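DNA ligase (Alteromonas mediterranea, PDB 6GDR) seals nicks in duplex DNA as a compact Lig E-type DNA ligase, joining the broken strand through adenylated enzyme and DNA intermediates. Local coordinates at a contact of chain A with DNA. Residues are numbered along the deposited sequence; one frame, centred on the assembly and turned at random.

Site 1 belongs to the nucleotidyltransferase part of the ligase, the ATP-dependent DNA ligase domain, and site 2 to its OB-like domain. The centres of their C-alpha atoms are about 21 Å apart, and they have no residue in common. What joins them is the DNA: both touch chain B, at DC4 and DG5 in site 1 and at DG11 in site 2, where chain C is touched as well. One domain meets a phosphate backbone and the other sugars and a base edge in the minor groove, so the two together grip the duplex from separate sides, as suits a ligase with a minimal scaffold.

Site 1: a contact of chain A with DNA. Residues 15, 19, 203-204. With nucleotides of chain B.
The nucleotidyltransferase domain meets the backbone of chain B here through the short strand 15-16 with the loop that follows it, and through the loop at 203-204. Lys15 reaches from the strand to the phosphate of DG5, where its amine NZ is paired with the non-bridging oxygen OP2 as a salt bridge. The modelled separation is too short to be real, so the detailed geometry is doubtful, though a lysine beside a phosphate is chemically plausible. A lysine suits the place because its long, flexible chain can carry a positive charge from the strand out to a phosphate. CG starts anti to the backbone N (chi1 -178°), and bends farther along the chain bring NZ round to the oxygen.

The 203-204 loop approaches the same nucleotide mainly with backbone. The carbonyl O of Arg203 lies 3.2 Å from the ester oxygen O5' of DG5; both atoms are acceptors, so this is a close approach and not a hydrogen bond. The same Arg203 O is 3.5 Å from the sugar carbon C3' of DG5. The guanidinium group of Arg203 heads away from this nucleotide, leaving the main chain to make the contact. Ser204, small enough to let the loop come near, places its CA 3.6 Å from OP1 of DG5, while its hydroxyl OG is turned away from that oxygen.

One nucleotide back, His19 also uses its main chain, its imidazole ring turned away from the DC4 phosphate. None of these contacts touches a base, which suits an enzyme that must work on any sequence. The His19 carbonyl O stops 3.6 Å from OP1 of DC4, an acceptor facing an acceptor.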
# COMPACT_ATOMS: atom_id res chain seq x y z
N LYS A 15 7.24 6.12 5.75
CA LYS A 15 7.74 7.32 5.09
C LYS A 15 8.25 6.97 3.70
O LYS A 15 8.80 5.89 3.48
CB LYS A 15 8.87 7.95 5.92
CG LYS A 15 9.45 9.25 5.33
CD LYS A 15 10.95 9.36 5.57
CE LYS A 15 11.26 9.95 6.93
NZ LYS A 15 11.15 11.44 6.92
N HIS A 19 12.61 11.01 1.20
CA HIS A 19 12.55 11.97 2.29
C HIS A 19 13.32 11.47 3.51
O HIS A 19 14.28 12.10 3.96
CB HIS A 19 11.10 12.27 2.67
CG HIS A 19 10.23 12.63 1.50
ND1 HIS A 19 10.75 12.90 0.25
CD2 HIS A 19 8.89 12.77 1.39
CE1 HIS A 19 9.76 13.18 -0.58
NE2 HIS A 19 8.62 13.11 0.09
N ARG A 203 5.25 8.68 11.06
CA ARG A 203 6.25 8.42 10.04
C ARG A 203 7.64 8.76 10.56
O ARG A 203 7.82 9.73 11.31
CB ARG A 203 5.95 9.23 8.78
CG ARG A 203 4.78 8.71 7.97
CD ARG A 203 4.41 9.66 6.84
NE ARG A 203 3.51 9.03 5.87
CZ ARG A 203 2.18 9.04 5.94
NH1 ARG A 203 1.56 9.65 6.93
NH2 ARG A 203 1.47 8.43 5.00
N SER A 204 8.62 7.95 10.17
CA SER A 204 10.02 8.18 10.51
C SER A 204 10.86 7.27 9.63
O SER A 204 10.33 6.48 8.84
CB SER A 204 10.29 7.93 12.00
OG SER A 204 10.23 6.54 12.30
P DC B 4 13.85 16.50 5.77
OP1 DC B 4 14.78 15.46 5.26
OP2 DC B 4 12.89 17.15 4.85
O5' DC B 4 13.02 15.88 6.99
C5' DC B 4 13.65 15.68 8.25
C4' DC B 4 12.63 15.68 9.37
O4' DC B 4 12.10 17.02 9.54
C3' DC B 4 11.43 14.76 9.13
O3' DC B 4 11.21 13.94 10.27
C2' DC B 4 10.28 15.72 8.87
C1' DC B 4 10.70 16.97 9.64
N1 DC B 4 10.12 18.24 9.11
C2 DC B 4 9.27 19.01 9.91
O2 DC B 4 9.01 18.63 11.05
N3 DC B 4 8.77 20.17 9.41
C4 DC B 4 9.08 20.55 8.17
N4 DC B 4 8.55 21.70 7.72
C5 DC B 4 9.94 19.78 7.34
C6 DC B 4 10.43 18.65 7.84
P DG B 5 10.58 12.47 10.09
OP1 DG B 5 11.50 11.51 10.74
OP2 DG B 5 10.21 12.30 8.67
O5' DG B 5 9.23 12.53 10.93
C5' DG B 5 9.23 13.08 12.24
C4' DG B 5 7.91 13.75 12.54
O4' DG B 5 7.82 14.99 11.79
C3' DG B 5 6.67 12.93 12.18
O3' DG B 5 5.89 12.68 13.33
C2' DG B 5 5.93 13.79 11.14
C1' DG B 5 6.48 15.18 11.39
N9 DG B 5 6.47 16.06 10.23
C8 DG B 5 6.89 15.77 8.95
N7 DG B 5 6.76 16.77 8.12
C5 DG B 5 6.22 17.79 8.90
C6 DG B 5 5.87 19.12 8.55
O6 DG B 5 5.96 19.67 7.45
N1 DG B 5 5.36 19.82 9.64
C2 DG B 5 5.21 19.30 10.91
N2 DG B 5 4.71 20.13 11.83
N3 DG B 5 5.55 18.06 11.25
C4 DG B 5 6.04 17.37 10.20

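Site 2: a contact of chain A with DNA. Residues 250-252, 285. With nucleotides of chain B; nucleotides of chain C.
Gly250, in the loop after strand 246-249 of the OB-like domain, meets the sugar of DG11 in chain B, and its neighbour Thr251 reaches into the minor groove beside chain C. At DG11 the carbonyl O of Gly250 lies 3.1 Å from the deoxyribose ring oxygen O4'. Two acceptors face each other there, so the approach is not a hydrogen bond, but a water lies beside the pair. It is 2.9 Å from the Thr251 hydroxyl OG1 and makes a longer link of 3.3 Å to O4' of DG11, so that Thr251 is tied to this sugar through the water. A glycine at 250 lets the main chain itself come up to the deoxyribose.

On chain C, DA2 comes first. The Thr251 methyl CG2 sits 3.9 Å from N3 on the sugar edge of this paired adenine, a contact of shape that gives N3 no donor from that methyl.

Next comes DC3. Thr251 OG1, placed anti to the backbone N (chi1 -165°), makes a weak hydrogen bond of 3.3 Å to O4' of DC3. Threonine thus joins a hydroxyl for sugar and water to a methyl for the groove. Replacing it with an alanine would probably leave the bridging water without its Thr251 partner and O4' of DC3 without its weak donor. Ser285, on strand 285-289, rests its CB 3.6 Å from the sugar carbon C5' of DC3, a small residue fitted close to the backbone. Farther 3', Gly252 CA is 3.7 Å from O3' of DC3; its positive phi, 102°, is one glycine adopts easily.

Sugar oxygens and carbons recur in every nucleotide, so the site probably helps the OB-like domain hold duplex DNA by shape, largely whatever its sequence.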
# COMPACT_ATOMS: atom_id res chain seq x y z
N GLY A 250 -7.00 14.78 -10.80
CA GLY A 250 -7.61 15.65 -9.80
C GLY A 250 -6.70 16.16 -8.70
O GLY A 250 -7.16 16.89 -7.82
N THR A 251 -5.42 15.78 -8.72
CA THR A 251 -4.51 16.23 -7.68
C THR A 251 -3.15 16.53 -8.29
O THR A 251 -2.84 16.13 -9.42
CB THR A 251 -4.36 15.18 -6.56
OG1 THR A 251 -3.75 15.78 -5.42
CG2 THR A 251 -3.53 13.99 -7.01
N GLY A 252 -2.33 17.25 -7.52
CA GLY A 252 -1.03 17.70 -7.97
C GLY A 252 -0.99 19.16 -8.38
O GLY A 252 0.11 19.69 -8.57
N SER A 285 -1.04 11.88 -10.34
CA SER A 285 -0.96 13.26 -9.90
C SER A 285 -0.33 14.10 -11.01
O SER A 285 0.46 13.60 -11.82
CB SER A 285 -0.14 13.40 -8.61
OG SER A 285 1.18 12.90 -8.78
P DG B 11 -12.73 18.33 -4.44
OP1 DG B 11 -13.34 19.22 -5.45
OP2 DG B 11 -13.60 17.64 -3.46
O5' DG B 11 -11.85 17.22 -5.18
C5' DG B 11 -10.90 17.62 -6.16
C4' DG B 11 -10.02 16.45 -6.58
O4' DG B 11 -9.09 16.13 -5.52
C3' DG B 11 -10.75 15.15 -6.84
O3' DG B 11 -11.30 15.11 -8.14
C2' DG B 11 -9.65 14.11 -6.64
C1' DG B 11 -8.74 14.76 -5.60
N9 DG B 11 -8.86 14.15 -4.28
C8 DG B 11 -9.66 14.58 -3.24
N7 DG B 11 -9.56 13.83 -2.18
C5 DG B 11 -8.65 12.85 -2.53
C6 DG B 11 -8.14 11.75 -1.79
O6 DG B 11 -8.42 11.43 -0.62
N1 DG B 11 -7.23 11.00 -2.52
C2 DG B 11 -6.86 11.27 -3.82
N2 DG B 11 -5.97 10.43 -4.37
N3 DG B 11 -7.32 12.29 -4.53
C4 DG B 11 -8.21 13.03 -3.82
P DA C 2 0.95 7.03 -1.73
OP1 DA C 2 2.27 6.55 -2.20
OP2 DA C 2 0.77 7.44 -0.31
O5' DA C 2 0.49 8.26 -2.64
C5' DA C 2 0.56 8.15 -4.06
C4' DA C 2 -0.11 9.33 -4.73
O4' DA C 2 -1.53 9.33 -4.42
C3' DA C 2 0.37 10.70 -4.28
O3' DA C 2 1.55 11.10 -4.96
C2' DA C 2 -0.82 11.58 -4.60
C1' DA C 2 -2.00 10.67 -4.30
N9 DA C 2 -2.56 10.86 -2.97
C8 DA C 2 -2.30 10.12 -1.85
N7 DA C 2 -2.94 10.54 -0.78
C5 DA C 2 -3.65 11.64 -1.23
C6 DA C 2 -4.53 12.53 -0.58
N6 DA C 2 -4.85 12.44 0.72
N1 DA C 2 -5.08 13.52 -1.32
C2 DA C 2 -4.76 13.60 -2.62
N3 DA C 2 -3.95 12.82 -3.34
C4 DA C 2 -3.43 11.85 -2.57
P DC C 3 2.54 12.17 -4.29
OP1 DC C 3 3.65 12.42 -5.23
OP2 DC C 3 2.83 11.72 -2.92
O5' DC C 3 1.64 13.50 -4.18
C5' DC C 3 1.15 14.12 -5.36
C4' DC C 3 0.14 15.21 -5.01
O4' DC C 3 -0.91 14.65 -4.18
C3' DC C 3 0.70 16.37 -4.22
O3' DC C 3 1.21 17.38 -5.08
C2' DC C 3 -0.50 16.86 -3.40
C1' DC C 3 -1.42 15.64 -3.31
N1 DC C 3 -1.52 15.06 -1.94
C2 DC C 3 -2.39 15.64 -1.01
O2 DC C 3 -3.06 16.62 -1.35
N3 DC C 3 -2.48 15.11 0.23
C4 DC C 3 -1.74 14.04 0.55
N4 DC C 3 -1.86 13.55 1.79
C5 DC C 3 -0.84 13.44 -0.38
C6 DC C 3 -0.77 13.98 -1.60
O HOH W 1 -6.14 17.31 -4.69